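Local coordinates for conserved hypothetical protein TM0937 (Thermotoga maritima, PDB 2ESH) that is of unknown function but probably acts as a transcriptional regulator of the PadR-like family, binding DNA through a helix-turn-helix domain, at residues R7-R10 with G11-A15; L97-M100 with K101-I104. All coordinates share one frame; numbering follows the deposited sequence.

Contact 1 of 2, residues R7-R10 with G11-A15; sequences RGFR and GWWLA
Phe9 lays its ring alongside Trp13, one turn further on, and the two side chains point the same way. The ring tip does the touching: Phe9 CZ lies 3.6 Å from Trp13 CE3. The ring planes are only 30° apart, but with 5.6 Å between the centroids of the phenyl ring and the six-membered ring of Trp13 they are slid so far past each other that they barely overlap. Phe9 CG stands anti to the backbone N (chi1 172°), and Trp13 holds nearly the same first torsion (-170°), which keeps the two rings side by side. Trp12 meets the same ring obliquely, its CE3 being 4.1 Å from Phe9 CE1.

This is the beginning of helix 8-24, the first helix of what is probably a winged helix-turn-helix fold, as in PadR-like regulators. Phe9, Trp12 and Trp13 also reach helix 84-116, where Met100 and Leu97 meet them.

Among the backbone bonds, Gly11 N gives its hydrogen to Arg7 O at 2.9 Å. Phe9 O takes Trp13 N at 2.8 Å and, weakly, Trp12 N as well; Arg10 O takes Leu14 N at 2.6 Å. A side chain on Gly11 would run into Arg7 O, and Gly8 has a positive phi, so both glycines suit this tight start.

Arg10 runs beside Leu14, and its NH2 comes 4.0 Å from Leu14 CD2. The polar end is anchored elsewhere, NH1 being hydrogen-bonded to the carbonyl oxygen of Met49.

Contact 2 of 2, residues L97-M100 with K101-I104; sequences LEDM and KRRI
Arg102 turns back along the helix to reach Asp99, three residues earlier. CB starts 3.5 Å from Glu98 O, the carbonyl that also accepts the Arg102 backbone N. With CG anti to that N (chi1 -166°) the chain first runs out straight, then bends at chi3 (-44°), which swings the guanidinium back over the preceding turn. NE and CZ pass the Glu98 carbonyl without bonding to it. That oxygen lies over one face of the guanidinium, offset toward the rim, and although NH2 is 3.5 Å from Glu98 O the angle is too poor for a hydrogen bond. NH1 makes the ionic contact: it donates to Asp99 OD1 at 3.3 Å in a rather long salt bridge, reaching the oxygen from above the carboxylate plane, with the two flat groups turned 72° apart.

All of this sits on helix 84-116, the long C-terminal helix that follows the two-stranded wing; in PadR-like proteins such a helix commonly serves dimerisation. Its i to i+4 bonding is regular here, with Lys101 N to Leu97 O at 2.8 Å and Ile104 N to Met100 O at 3.0 Å.

At the tip, NH2 completes the link through a water that lies in the guanidinium plane, at its edge. The water accepts from Arg102 NH2 at 2.6 Å and donates to Asp99 OD1 at 2.6 Å, so one carboxylate oxygen receives both arms, one directly and one by relay. An alanine in place of Asp99 would remove the carboxylate and would probably leave the Arg102 guanidinium without its ionic mate and free to swing off the helix. Further along, Ile104 CG1 lies 3.5 Å from Met100 O.

In the fold
Contact 1 opens the first helix and contact 2 lies midway along the last one, their centres about 16 Å apart, yet their side chains meet directly. Leu97 CD2 sits 3.8 Å from Trp12 CH2 and equally 3.8 Å from Trp13 CZ3, so one methyl serves both indoles. One turn on, Met100 SD lies 3.8 Å from Trp12 CZ3, and Met100 CE is 3.9 Å from Phe9 CE1. The aromatic side chains of 7-15 thus pack the N-terminal helix 8-24 against helix 84-116. Contact 2 is the more outlying, its centre about 17 Å from that of the chain, against about 8 Å for the centre of contact 1.

Contact 1 of 2, residues R7-R10 with G11-A15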
ATOM      1  N   ARG A   7      -9.189   8.053   4.411  1.00 57.93           N
ATOM      2  CA  ARG A   7      -9.104   8.584   3.064  1.00 54.98           C
ATOM      3  C   ARG A   7      -7.824   9.481   2.825  1.00 51.98           C
ATOM      4  O   ARG A   7      -6.759   9.202   3.396  1.00 49.37           O
ATOM      5  CB  ARG A   7     -10.453   9.229   2.682  1.00 54.94           C
ATOM      6  CG  ARG A   7     -11.252   8.407   1.643  1.00 59.01           C
ATOM      7  CD  ARG A   7     -12.561   7.708   2.041  1.00 63.03           C
ATOM      8  NE  ARG A   7     -12.310   6.433   2.721  1.00 69.21           N
ATOM      9  CZ  ARG A   7     -13.118   5.372   2.752  1.00 68.70           C
ATOM     10  NH1 ARG A   7     -14.271   5.321   2.076  1.00 68.34           N
ATOM     11  NH2 ARG A   7     -12.732   4.321   3.460  1.00 69.29           N
ATOM     12  N   GLY A   8      -7.914  10.494   1.947  1.00 48.68           N
ATOM     13  CA  GLY A   8      -6.791  11.360   1.676  1.00 46.28           C
ATOM     14  C   GLY A   8      -5.531  10.669   1.141  1.00 46.20           C
ATOM     15  O   GLY A   8      -5.577   9.550   0.595  1.00 46.56           O
ATOM     16  N   PHE A   9      -4.380  11.315   1.300  1.00 44.02           N
ATOM     17  CA  PHE A   9      -3.161  10.746   0.832  1.00 42.48           C
ATOM     18  C   PHE A   9      -2.809   9.451   1.563  1.00 43.22           C
ATOM     19  O   PHE A   9      -2.328   8.503   0.955  1.00 42.95           O
ATOM     20  CB  PHE A   9      -2.069  11.780   1.028  1.00 42.64           C
ATOM     21  CG  PHE A   9      -0.707  11.279   0.757  1.00 39.33           C
ATOM     22  CD1 PHE A   9      -0.253  11.143  -0.536  1.00 39.51           C
ATOM     23  CD2 PHE A   9       0.119  10.917   1.792  1.00 43.18           C
ATOM     24  CE1 PHE A   9       1.019  10.658  -0.816  1.00 38.14           C
ATOM     25  CE2 PHE A   9       1.397  10.449   1.507  1.00 42.08           C
ATOM     26  CZ  PHE A   9       1.821  10.328   0.181  1.00 37.81           C
ATOM     27  N   ARG A  10      -3.064   9.418   2.872  1.00 43.22           N
ATOM     28  CA  ARG A  10      -2.726   8.299   3.777  1.00 42.80           C
ATOM     29  C   ARG A  10      -3.446   6.989   3.302  1.00 41.14           C
ATOM     30  O   ARG A  10      -2.820   5.896   3.230  1.00 39.23           O
ATOM     31  CB  ARG A  10      -3.188   8.685   5.210  1.00 43.17           C
ATOM     32  CG  ARG A  10      -2.424   8.019   6.310  1.00 51.33           C
ATOM     33  CD  ARG A  10      -3.161   7.970   7.668  1.00 58.12           C
ATOM     34  NE  ARG A  10      -4.278   7.063   7.492  1.00 67.36           N
ATOM     35  CZ  ARG A  10      -4.274   5.754   7.758  1.00 71.30           C
ATOM     36  NH1 ARG A  10      -3.195   5.167   8.299  1.00 72.20           N
ATOM     37  NH2 ARG A  10      -5.383   5.042   7.487  1.00 69.98           N
ATOM     38  N   GLY A  11      -4.758   7.151   3.026  1.00 38.63           N
ATOM     39  CA  GLY A  11      -5.608   6.206   2.282  1.00 39.30           C
ATOM     40  C   GLY A  11      -4.944   5.604   1.031  1.00 38.25           C
ATOM     41  O   GLY A  11      -4.851   4.401   0.908  1.00 38.40           O
ATOM     42  N   TRP A  12      -4.350   6.461   0.198  1.00 36.98           N
ATOM     43  CA  TRP A  12      -3.787   6.058  -1.051  1.00 35.46           C
ATOM     44  C   TRP A  12      -2.493   5.323  -0.761  1.00 34.89           C
ATOM     45  O   TRP A  12      -2.165   4.305  -1.317  1.00 32.93           O
ATOM     46  CB  TRP A  12      -3.543   7.316  -1.903  1.00 34.13           C
ATOM     47  CG  TRP A  12      -2.922   6.973  -3.214  1.00 31.54           C
ATOM     48  CD1 TRP A  12      -3.587   6.564  -4.313  1.00 29.88           C
ATOM     49  CD2 TRP A  12      -1.522   7.008  -3.571  1.00 29.78           C
ATOM     50  NE1 TRP A  12      -2.699   6.302  -5.345  1.00 32.94           N
ATOM     51  CE2 TRP A  12      -1.429   6.571  -4.931  1.00 28.69           C
ATOM     52  CE3 TRP A  12      -0.356   7.381  -2.898  1.00 30.34           C
ATOM     53  CZ2 TRP A  12      -0.224   6.530  -5.647  1.00 25.90           C
ATOM     54  CZ3 TRP A  12       0.859   7.344  -3.605  1.00 30.70           C
ATOM     55  CH2 TRP A  12       0.921   6.905  -4.959  1.00 31.56           C
ATOM     56  N   TRP A  13      -1.760   5.871   0.172  1.00 36.90           N
ATOM     57  CA  TRP A  13      -0.470   5.329   0.526  1.00 36.54           C
ATOM     58  C   TRP A  13      -0.629   3.981   1.252  1.00 36.89           C
ATOM     59  O   TRP A  13       0.197   3.072   1.069  1.00 36.78           O
ATOM     60  CB  TRP A  13       0.246   6.352   1.402  1.00 36.79           C
ATOM     61  CG  TRP A  13       1.671   5.993   1.615  1.00 37.12           C
ATOM     62  CD1 TRP A  13       2.187   5.285   2.639  1.00 40.03           C
ATOM     63  CD2 TRP A  13       2.739   6.263   0.736  1.00 36.51           C
ATOM     64  NE1 TRP A  13       3.549   5.174   2.499  1.00 40.12           N
ATOM     65  CE2 TRP A  13       3.907   5.744   1.317  1.00 37.60           C
ATOM     66  CE3 TRP A  13       2.841   6.973  -0.470  1.00 43.81           C
ATOM     67  CZ2 TRP A  13       5.174   5.855   0.702  1.00 44.83           C
ATOM     68  CZ3 TRP A  13       4.127   7.085  -1.095  1.00 42.25           C
ATOM     69  CH2 TRP A  13       5.253   6.528  -0.513  1.00 40.06           C
ATOM     70  N   LEU A  14      -1.682   3.836   2.066  1.00 35.96           N
ATOM     71  CA  LEU A  14      -1.969   2.524   2.670  1.00 36.60           C
ATOM     72  C   LEU A  14      -2.380   1.409   1.612  1.00 36.77           C
ATOM     73  O   LEU A  14      -1.754   0.342   1.519  1.00 38.07           O
ATOM     74  CB  LEU A  14      -3.042   2.678   3.802  1.00 36.36           C
ATOM     75  CG  LEU A  14      -3.271   1.405   4.679  1.00 38.69           C
ATOM     76  CD1 LEU A  14      -2.018   0.921   5.506  1.00 36.70           C
ATOM     77  CD2 LEU A  14      -4.537   1.586   5.601  1.00 39.72           C
ATOM     78  N   ALA A  15      -3.395   1.684   0.799  1.00 35.52           N
ATOM     79  CA  ALA A  15      -3.862   0.750  -0.263  1.00 34.60           C
ATOM     80  C   ALA A  15      -2.706   0.328  -1.144  1.00 34.75           C
ATOM     81  O   ALA A  15      -2.596  -0.841  -1.473  1.00 34.28           O
ATOM     82  CB  ALA A  15      -4.946   1.380  -1.092  1.00 34.28           C
TER

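Contact 2 of 2, residues L97-M100 with K101-I104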
ATOM      1  N   LEU A  97       3.887   7.511  -8.448  1.00 34.14           N
ATOM      2  CA  LEU A  97       5.073   7.602  -7.607  1.00 34.85           C
ATOM      3  C   LEU A  97       6.179   8.341  -8.352  1.00 36.34           C
ATOM      4  O   LEU A  97       6.881   9.172  -7.728  1.00 35.67           O
ATOM      5  CB  LEU A  97       5.551   6.214  -7.128  1.00 33.89           C
ATOM      6  CG  LEU A  97       4.652   5.490  -6.105  1.00 34.81           C
ATOM      7  CD1 LEU A  97       5.176   4.072  -5.878  1.00 27.99           C
ATOM      8  CD2 LEU A  97       4.615   6.246  -4.735  1.00 33.23           C
ATOM      9  N   GLU A  98       6.335   8.044  -9.656  0.50 35.77           N
ATOM     10  CA  GLU A  98       7.274   8.780 -10.536  0.50 35.93           C
ATOM     11  C   GLU A  98       6.916  10.265 -10.686  0.50 37.44           C
ATOM     12  O   GLU A  98       7.801  11.122 -10.715  0.50 38.27           O
ATOM     13  CB  GLU A  98       7.369   8.122 -11.901  0.50 35.27           C
ATOM     14  CG  GLU A  98       7.992   6.737 -11.862  0.50 32.62           C
ATOM     15  CD  GLU A  98       7.595   5.859 -13.022  0.50 35.34           C
ATOM     16  OE1 GLU A  98       6.809   6.281 -13.933  0.50 37.05           O
ATOM     17  OE2 GLU A  98       8.086   4.721 -13.030  0.50 34.98           O
ATOM     18  N   ASP A  99       5.617  10.560 -10.771  1.00 38.67           N
ATOM     19  CA  ASP A  99       5.091  11.938 -10.720  1.00 38.62           C
ATOM     20  C   ASP A  99       5.529  12.605  -9.400  1.00 38.50           C
ATOM     21  O   ASP A  99       6.065  13.695  -9.381  1.00 37.97           O
ATOM     22  CB  ASP A  99       3.548  11.927 -10.762  1.00 38.70           C
ATOM     23  CG  ASP A  99       2.998  11.624 -12.125  1.00 40.50           C
ATOM     24  OD1 ASP A  99       3.834  11.532 -13.059  1.00 43.66           O
ATOM     25  OD2 ASP A  99       1.749  11.460 -12.277  1.00 41.08           O
ATOM     26  N   MET A 100       5.302  11.909  -8.298  1.00 38.30           N
ATOM     27  CA  MET A 100       5.514  12.475  -6.971  1.00 37.21           C
ATOM     28  C   MET A 100       6.966  12.719  -6.820  1.00 34.77           C
ATOM     29  O   MET A 100       7.334  13.763  -6.379  1.00 35.55           O
ATOM     30  CB  MET A 100       5.100  11.505  -5.847  1.00 36.08           C
ATOM     31  CG  MET A 100       3.619  11.273  -5.727  1.00 42.29           C
ATOM     32  SD  MET A 100       3.334  10.173  -4.259  1.00 47.71           S
ATOM     33  CE  MET A 100       4.144  11.184  -3.012  1.00 22.45           C
ATOM     34  N   LYS A 101       7.783  11.771  -7.236  1.00 34.69           N
ATOM     35  CA  LYS A 101       9.197  11.889  -7.049  1.00 37.11           C
ATOM     36  C   LYS A 101       9.766  13.068  -7.844  1.00 36.73           C
ATOM     37  O   LYS A 101      10.653  13.749  -7.362  1.00 37.51           O
ATOM     38  CB  LYS A 101       9.942  10.531  -7.299  1.00 36.89           C
ATOM     39  CG  LYS A 101      11.374  10.737  -7.720  1.00 39.37           C
ATOM     40  CD  LYS A 101      12.132   9.466  -7.932  1.00 48.86           C
ATOM     41  CE  LYS A 101      11.887   8.817  -9.276  1.00 55.24           C
ATOM     42  NZ  LYS A 101      13.133   7.965  -9.457  1.00 57.61           N
ATOM     43  N   ARG A 102       9.238  13.319  -9.038  1.00 38.51           N
ATOM     44  CA  ARG A 102       9.690  14.426  -9.893  1.00 39.75           C
ATOM     45  C   ARG A 102       9.279  15.718  -9.232  1.00 38.47           C
ATOM     46  O   ARG A 102      10.018  16.653  -9.137  1.00 38.33           O
ATOM     47  CB  ARG A 102       9.041  14.335 -11.281  1.00 40.95           C
ATOM     48  CG  ARG A 102       9.647  15.216 -12.408  1.00 46.13           C
ATOM     49  CD  ARG A 102       8.872  14.982 -13.786  1.00 51.90           C
ATOM     50  NE  ARG A 102       8.634  13.524 -13.987  1.00 51.12           N
ATOM     51  CZ  ARG A 102       7.431  12.918 -14.022  1.00 53.23           C
ATOM     52  NH1 ARG A 102       6.255  13.596 -13.843  1.00 44.32           N
ATOM     53  NH2 ARG A 102       7.430  11.584 -14.164  1.00 54.32           N
ATOM     54  N   ARG A 103       8.093  15.746  -8.679  1.00 38.35           N
ATOM     55  CA  ARG A 103       7.671  16.974  -7.999  1.00 36.20           C
ATOM     56  C   ARG A 103       8.568  17.317  -6.755  1.00 35.68           C
ATOM     57  O   ARG A 103       8.923  18.474  -6.524  1.00 34.96           O
ATOM     58  CB  ARG A 103       6.220  16.821  -7.640  1.00 34.76           C
ATOM     59  CG  ARG A 103       5.778  17.755  -6.601  1.00 41.08           C
ATOM     60  CD  ARG A 103       5.757  19.134  -7.311  1.00 50.49           C
ATOM     61  NE  ARG A 103       5.371  20.293  -6.543  1.00 53.80           N
ATOM     62  CZ  ARG A 103       5.272  21.495  -7.129  1.00 61.51           C
ATOM     63  NH1 ARG A 103       5.536  21.652  -8.431  1.00 58.96           N
ATOM     64  NH2 ARG A 103       4.916  22.558  -6.439  1.00 60.80           N
ATOM     65  N   ILE A 104       8.967  16.288  -5.990  1.00 34.28           N
ATOM     66  CA  ILE A 104       9.801  16.454  -4.800  1.00 32.68           C
ATOM     67  C   ILE A 104      11.149  17.017  -5.242  1.00 34.75           C
ATOM     68  O   ILE A 104      11.734  17.889  -4.566  1.00 32.38           O
ATOM     69  CB  ILE A 104       9.960  15.071  -4.027  1.00 31.28           C
ATOM     70  CG1 ILE A 104       8.683  14.736  -3.291  1.00 29.55           C
ATOM     71  CG2 ILE A 104      11.128  15.098  -3.040  1.00 28.87           C
ATOM     72  CD1 ILE A 104       8.588  13.198  -2.860  1.00 29.55           C
TER
HETATM   73  O   HOH W   1       5.393   9.987 -14.403  1.00 55.41           O